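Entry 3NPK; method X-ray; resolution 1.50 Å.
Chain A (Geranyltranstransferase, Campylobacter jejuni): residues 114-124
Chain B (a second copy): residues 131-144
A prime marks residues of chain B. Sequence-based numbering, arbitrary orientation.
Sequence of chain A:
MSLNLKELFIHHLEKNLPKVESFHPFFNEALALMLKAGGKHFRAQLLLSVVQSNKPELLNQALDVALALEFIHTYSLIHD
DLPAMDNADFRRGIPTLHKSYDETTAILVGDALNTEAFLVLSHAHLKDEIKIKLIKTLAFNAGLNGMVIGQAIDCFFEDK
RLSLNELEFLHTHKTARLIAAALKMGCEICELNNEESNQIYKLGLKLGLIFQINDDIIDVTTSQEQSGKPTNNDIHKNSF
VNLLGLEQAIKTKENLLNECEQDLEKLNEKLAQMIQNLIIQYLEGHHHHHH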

# COMPACT_ATOMS: atom_id res chain seq x y z
N ASN A 114 -0.07 -5.00 -0.17
CA ASN A 114 -0.54 -3.66 -0.51
C ASN A 114 0.63 -2.90 -1.14
O ASN A 114 0.55 -2.41 -2.27
CB ASN A 114 -1.04 -3.00 0.79
CG ASN A 114 -1.70 -1.64 0.59
OD1 ASN A 114 -1.75 -1.09 -0.52
ND2 ASN A 114 -2.25 -1.10 1.68
N THR A 115 1.75 -2.82 -0.42
CA THR A 115 2.91 -2.09 -0.94
C THR A 115 3.49 -2.75 -2.19
O THR A 115 3.90 -2.07 -3.14
CB THR A 115 3.99 -1.98 0.15
OG1 THR A 115 3.40 -1.36 1.29
CG2 THR A 115 5.18 -1.15 -0.31
N GLU A 116 3.50 -4.08 -2.21
CA GLU A 116 4.13 -4.79 -3.33
C GLU A 116 3.37 -4.58 -4.64
O GLU A 116 3.96 -4.65 -5.72
CB GLU A 116 4.25 -6.28 -3.02
CG GLU A 116 5.26 -7.01 -3.89
CD GLU A 116 6.72 -6.70 -3.55
OE1 GLU A 116 7.01 -5.88 -2.65
OE2 GLU A 116 7.60 -7.29 -4.22
N ALA A 117 2.07 -4.31 -4.55
CA ALA A 117 1.30 -4.04 -5.76
C ALA A 117 1.93 -2.86 -6.50
O ALA A 117 2.04 -2.86 -7.73
CB ALA A 117 -0.16 -3.73 -5.42
N PHE A 118 2.34 -1.86 -5.73
CA PHE A 118 2.96 -0.68 -6.33
C PHE A 118 4.38 -0.92 -6.82
O PHE A 118 4.79 -0.35 -7.83
CB PHE A 118 2.81 0.52 -5.40
CG PHE A 118 1.38 0.85 -5.18
CD1 PHE A 118 0.66 1.46 -6.18
CD2 PHE A 118 0.71 0.42 -4.04
CE1 PHE A 118 -0.69 1.72 -6.03
CE2 PHE A 118 -0.65 0.65 -3.88
CZ PHE A 118 -1.35 1.29 -4.88
N LEU A 119 5.14 -1.76 -6.12
CA LEU A 119 6.45 -2.15 -6.62
C LEU A 119 6.32 -2.86 -7.97
O LEU A 119 7.02 -2.53 -8.92
CB LEU A 119 7.19 -3.04 -5.61
CG LEU A 119 8.65 -3.36 -5.96
CD1 LEU A 119 9.48 -2.07 -6.07
CD2 LEU A 119 9.24 -4.27 -4.90
N VAL A 120 5.41 -3.82 -8.04
CA VAL A 120 5.22 -4.58 -9.28
C VAL A 120 4.75 -3.66 -10.40
O VAL A 120 5.24 -3.73 -11.53
CB VAL A 120 4.23 -5.75 -9.07
CG1 VAL A 120 3.75 -6.31 -10.41
CG2 VAL A 120 4.88 -6.83 -8.22
N LEU A 121 3.80 -2.78 -10.10
CA LEU A 121 3.30 -1.88 -11.15
C LEU A 121 4.43 -0.98 -11.65
O LEU A 121 4.58 -0.77 -12.87
CB LEU A 121 2.17 -1.02 -10.59
CG LEU A 121 0.87 -1.02 -11.36
CD1 LEU A 121 -0.16 -0.09 -10.68
CD2 LEU A 121 1.16 -0.68 -12.79
N SER A 122 5.24 -0.47 -10.73
CA SER A 122 6.28 0.47 -11.11
C SER A 122 7.38 -0.17 -11.96
O SER A 122 8.08 0.53 -12.69
CB SER A 122 6.86 1.17 -9.88
OG SER A 122 7.66 0.29 -9.09
N HIS A 123 7.51 -1.49 -11.84
CA HIS A 123 8.49 -2.25 -12.63
C HIS A 123 7.95 -2.88 -13.93
O HIS A 123 8.71 -3.54 -14.66
CB HIS A 123 9.14 -3.32 -11.74
CG HIS A 123 10.26 -2.80 -10.92
ND1 HIS A 123 10.11 -2.37 -9.61
CD2 HIS A 123 11.58 -2.63 -11.21
CE1 HIS A 123 11.28 -1.97 -9.14
NE2 HIS A 123 12.18 -2.11 -10.09
N ALA A 124 6.69 -2.62 -14.26
CA ALA A 124 6.13 -3.16 -15.49
C ALA A 124 6.88 -2.63 -16.71
O ALA A 124 7.41 -1.50 -16.70
CB ALA A 124 4.65 -2.83 -15.60
N LYS B 131 9.13 10.30 -10.88
CA LYS B 131 8.14 9.74 -9.96
C LYS B 131 8.19 8.21 -9.94
O LYS B 131 8.04 7.59 -8.88
CB LYS B 131 6.73 10.25 -10.30
CG LYS B 131 6.59 11.75 -10.02
CD LYS B 131 5.16 12.28 -10.04
CE LYS B 131 4.58 12.26 -11.44
NZ LYS B 131 3.26 12.96 -11.46
N ILE B 132 8.41 7.60 -11.10
CA ILE B 132 8.54 6.14 -11.12
C ILE B 132 9.76 5.68 -10.31
O ILE B 132 9.67 4.71 -9.57
CB ILE B 132 8.58 5.58 -12.56
CG1 ILE B 132 7.19 5.68 -13.21
CG2 ILE B 132 9.11 4.12 -12.58
CD1 ILE B 132 6.11 4.84 -12.49
N LYS B 133 10.88 6.39 -10.41
CA LYS B 133 12.06 6.05 -9.61
C LYS B 133 11.73 6.16 -8.12
O LYS B 133 12.09 5.28 -7.34
CB LYS B 133 13.25 6.95 -9.96
CG LYS B 133 13.86 6.59 -11.29
CD LYS B 133 15.07 7.43 -11.65
CE LYS B 133 15.53 7.05 -13.07
NZ LYS B 133 16.51 7.99 -13.69
N LEU B 134 11.02 7.23 -7.75
CA LEU B 134 10.67 7.45 -6.34
C LEU B 134 9.77 6.35 -5.81
O LEU B 134 9.93 5.89 -4.67
CB LEU B 134 9.98 8.79 -6.16
CG LEU B 134 10.86 10.01 -6.44
CD1 LEU B 134 10.01 11.28 -6.36
CD2 LEU B 134 12.05 10.08 -5.49
N ILE B 135 8.81 5.94 -6.64
CA ILE B 135 7.88 4.87 -6.25
C ILE B 135 8.61 3.53 -6.08
O ILE B 135 8.37 2.81 -5.11
CB ILE B 135 6.71 4.77 -7.23
CG1 ILE B 135 5.85 6.04 -7.09
CG2 ILE B 135 5.89 3.49 -7.01
CD1 ILE B 135 4.89 6.27 -8.25
N LYS B 136 9.52 3.23 -7.00
CA LYS B 136 10.34 2.03 -6.86
C LYS B 136 11.11 2.05 -5.55
O LYS B 136 11.18 1.06 -4.84
CB LYS B 136 11.33 1.91 -8.02
CG LYS B 136 10.68 1.55 -9.35
CD LYS B 136 11.73 1.50 -10.49
CE LYS B 136 11.12 1.00 -11.77
NZ LYS B 136 12.10 0.99 -12.92
N THR B 137 11.73 3.18 -5.25
CA THR B 137 12.53 3.28 -4.03
C THR B 137 11.65 3.13 -2.79
O THR B 137 12.01 2.42 -1.84
CB THR B 137 13.32 4.60 -4.00
OG1 THR B 137 14.19 4.62 -5.13
CG2 THR B 137 14.15 4.74 -2.72
N LEU B 138 10.50 3.79 -2.77
CA LEU B 138 9.68 3.72 -1.57
C LEU B 138 9.08 2.33 -1.39
O LEU B 138 9.08 1.79 -0.28
CB LEU B 138 8.55 4.75 -1.63
CG LEU B 138 7.73 4.91 -0.33
CD1 LEU B 138 8.62 5.27 0.87
CD2 LEU B 138 6.61 5.94 -0.56
N ALA B 139 8.56 1.75 -2.46
CA ALA B 139 7.90 0.45 -2.32
C ALA B 139 8.88 -0.66 -1.98
O ALA B 139 8.54 -1.60 -1.27
CB ALA B 139 7.09 0.11 -3.57
N PHE B 140 10.10 -0.57 -2.50
CA PHE B 140 11.10 -1.58 -2.17
C PHE B 140 11.46 -1.50 -0.69
O PHE B 140 11.43 -2.49 0.05
CB PHE B 140 12.36 -1.37 -3.02
CG PHE B 140 13.44 -2.38 -2.75
CD1 PHE B 140 14.44 -2.13 -1.82
CD2 PHE B 140 13.46 -3.58 -3.45
CE1 PHE B 140 15.44 -3.07 -1.59
CE2 PHE B 140 14.45 -4.52 -3.21
CZ PHE B 140 15.44 -4.26 -2.28
N ASN B 141 11.79 -0.29 -0.24
CA ASN B 141 12.30 -0.12 1.11
C ASN B 141 11.23 -0.14 2.21
O ASN B 141 11.52 -0.53 3.35
CB ASN B 141 13.13 1.16 1.18
CG ASN B 141 14.43 1.00 0.45
OD1 ASN B 141 15.32 0.28 0.91
ND2 ASN B 141 14.54 1.61 -0.73
N ALA B 142 10.00 0.25 1.88
CA ALA B 142 8.90 0.24 2.84
C ALA B 142 8.17 -1.09 2.88
O ALA B 142 7.41 -1.36 3.81
CB ALA B 142 7.89 1.39 2.54
N GLY B 143 8.39 -1.93 1.86
CA GLY B 143 7.65 -3.17 1.73
C GLY B 143 8.36 -4.40 2.25
O GLY B 143 9.16 -4.33 3.19
N LEU B 144 8.05 -5.54 1.66
CA LEU B 144 8.64 -6.80 2.11
C LEU B 144 10.16 -6.86 1.98
O LEU B 144 10.82 -7.62 2.68
CB LEU B 144 7.99 -7.98 1.40
CG LEU B 144 8.14 -8.07 -0.12
CD1 LEU B 144 9.35 -8.92 -0.51
CD2 LEU B 144 6.87 -8.66 -0.70
O HOH W 1 4.70 -1.41 3.70
O HOH W 2 6.01 -5.13 -0.21
O HOH W 3 9.13 -4.49 -1.29

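Two helices from two copies of the same protein meet here, 114-122 of chain A and 131-142 of chain B. Their N-to-C directions differ by 144°, so they run roughly antiparallel but visibly crossed, and their axes approach to 8.5 Å. The register follows from the nearest CA pairs: Thr115 CA lies 5.5 Å from Gly143′ CA, and Leu119 CA lies 5.2 Å from Ala139′ CA. Both nearest pairs have a small residue on the chain B side, Ala139′ and Gly143′. The two stretches together bury 579 Å², and no direct hydrogen bond crosses between them; packing and bridging waters make the contact.

Walking along chain A, Asn114 is out of reach, and the contact begins at Thr115, whose CA-to-CB bond points toward chain B. The m rotamer of Thr115 places Thr115 CG2 3.8 Å from Gly143′ CA and 3.5 Å from Ala139′ O. Glycine leaves room for this methyl: a CB built on Gly143′ would fall 3.1 Å from Thr115 CG2 and, within its own chain, 2.6 Å from Ala139′ O, a clash. The hydroxyl of Thr115 is served by water 1, which donates to Thr115 OG1 and to Ala142′ O, both at 2.7 Å, and so links the side chain of Thr115 to a chain B backbone carbonyl.

Glu116 starts sideways, but its t, p side chain brings the carboxylate nearer. Glu116 OE1 stands 3.4 Å from Leu144′ CD2, a van der Waals approach, while its polar links are indirect. Water 2 lies 2.7 Å from Glu116 OE1 and accepts from Leu144′ N at 2.8 Å; water 3 lies 2.9 Å from both Glu116 OE1 and Ala139′ O.

Ala117 points away. Phe118 leaves CA toward chain B, yet its ring leads away, and its contact is through the backbone: Phe118 O is 4.1 Å from Ile135′ CG2. One residue on, Leu119 packs against the small Ala139′, with Leu119 CB 3.8 Å from Ala139′ CB. Further out, Leu119 CD1 lies 3.8 Å from Lys136′ O and 4.3 Å from Phe140′ CB, resting on backbone as well as side chain.

Val120 and Leu121 make no contact. Ser122 points toward chain B, with its CB 3.8 Å from Ile135′ CG2 and its carbonyl O 3.7 Å from Ile132′ CG2. Its p rotamer turns the hydroxyl back to its own helix, where Ser122 OG donates to Leu119 O at 2.9 Å. The aliphatic part of Lys136′ passes close by: Lys136′ CG is 3.3 Å from Ser122 OG, and Lys136′ CE is 3.2 Å from Ser122 O.

The same extended lysine chain reaches His123. Lys136′ CE sits 3.7 Å from the centroid of the ring of His123, only 13° off its normal, a CH-pi contact over the face. Donation from His123 ND1 to Leu119 O, at 3.2 Å and 153°, helps hold that ring in place. Ala124 lies beyond the contact.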